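Local coordinates for probable manganase-dependent inorganic pyrophosphatase (Clostridium perfringens, PDB 3L2B) that hydrolyses inorganic pyrophosphate as a family II enzyme, its regulatory CBS and DRTGG region binding the inhibitor AMP and the activator diadenosine tetraphosphate, at the interface of chains A and B. Sequence-based numbering; all coordinates share one arbitrary frame. Chains: chain A/B, Probable manganase-dependent inorganic pyrophosphatase.

The interface of chains A and B. Residues chain A 175, 179; chain B 67, 182.
The ring of A:Phe175 drives its CE2–CZ edge into the face of the B:Trp67 indole, over the benzo half, with CE2 of A:Phe175 3.4 Å from CH2 of B:Trp67. The pairing is edge-to-face, the centroid of the A:Phe175 ring lying 5.0 Å from that of the six-membered ring of B:Trp67. The two ring planes meet at 61°. This apolar centre belongs to the two-fold interface of the deposited assembly, which probably reflects a dimer of the CBS–DRTGG regulatory region, and a twin contact exists with the chains exchanged. In chain A it is built from helix 174-180, which falls in the DRTGG family segment; A:Phe175 and A:Arg179 are one turn apart and point to the same partner. CG of A:Phe175 lies anti to the backbone N (chi1 164°), which carries the ring away from its own helix and toward chain B.

Next to the phenyl edge, A:Arg179 lays NE over the CG rim of the five-membered ring in a cation-pi contact, with the rest of the guanidinium beyond it, toward CB. The guanidinium is turned nearly parallel to the indole, 13° off. One face of B:Trp67, a loop residue, takes the phenyl edge at its benzo end and NE near CG at the other. The arginine chain is extended through chi2 and then bends at chi3, which turns the guanidinium toward B:Trp67, CZ of A:Arg179 coming within 3.5 Å of CB of B:Trp67.

Before the bend, the methylenes of A:Arg179 cross B:Val182, at the start of the 3-10 helix 182-184, at about a right angle, CD of A:Arg179 meeting the methyl CG2 of B:Val182 at 3.8 Å. At the polar rim, NH2 lies by CB and CG of B:Trp67, and NH1 toward the CD1 side.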
# COMPACT_ATOMS: atom_id res chain seq x y z
N PHE A 175 5.87 -13.44 -3.53
CA PHE A 175 5.33 -12.19 -4.02
C PHE A 175 4.34 -11.64 -2.99
O PHE A 175 4.35 -10.44 -2.66
CB PHE A 175 4.62 -12.37 -5.37
CG PHE A 175 3.71 -11.22 -5.75
CD1 PHE A 175 4.25 -10.01 -6.15
CD2 PHE A 175 2.34 -11.37 -5.74
CE1 PHE A 175 3.43 -8.95 -6.52
CE2 PHE A 175 1.49 -10.32 -6.12
CZ PHE A 175 2.04 -9.11 -6.50
N ARG A 179 4.42 -8.31 -0.48
CA ARG A 179 3.40 -7.29 -0.68
C ARG A 179 2.66 -7.01 0.62
O ARG A 179 2.24 -5.88 0.88
CB ARG A 179 2.44 -7.75 -1.81
CG ARG A 179 1.30 -6.87 -2.16
CD ARG A 179 0.44 -7.50 -3.27
NE ARG A 179 -0.31 -8.71 -2.88
CZ ARG A 179 -1.32 -8.74 -2.01
NH1 ARG A 179 -1.72 -7.65 -1.37
NH2 ARG A 179 -1.94 -9.89 -1.74
N TRP B 67 -6.39 -9.43 -2.65
CA TRP B 67 -5.76 -9.23 -3.95
C TRP B 67 -6.28 -10.27 -4.93
O TRP B 67 -6.08 -11.47 -4.77
CB TRP B 67 -4.25 -9.39 -3.82
CG TRP B 67 -3.45 -8.76 -4.88
CD1 TRP B 67 -3.14 -7.43 -5.00
CD2 TRP B 67 -2.75 -9.43 -5.94
NE1 TRP B 67 -2.32 -7.23 -6.09
CE2 TRP B 67 -2.06 -8.44 -6.68
CE3 TRP B 67 -2.65 -10.78 -6.34
CZ2 TRP B 67 -1.30 -8.76 -7.81
CZ3 TRP B 67 -1.88 -11.09 -7.47
CH2 TRP B 67 -1.23 -10.08 -8.19
N VAL B 182 2.11 -3.31 -7.74
CA VAL B 182 0.74 -2.91 -7.34
C VAL B 182 0.44 -1.45 -7.68
O VAL B 182 -0.69 -1.06 -7.98
CB VAL B 182 0.56 -3.02 -5.80
CG1 VAL B 182 -0.95 -2.94 -5.46
CG2 VAL B 182 1.29 -4.33 -5.19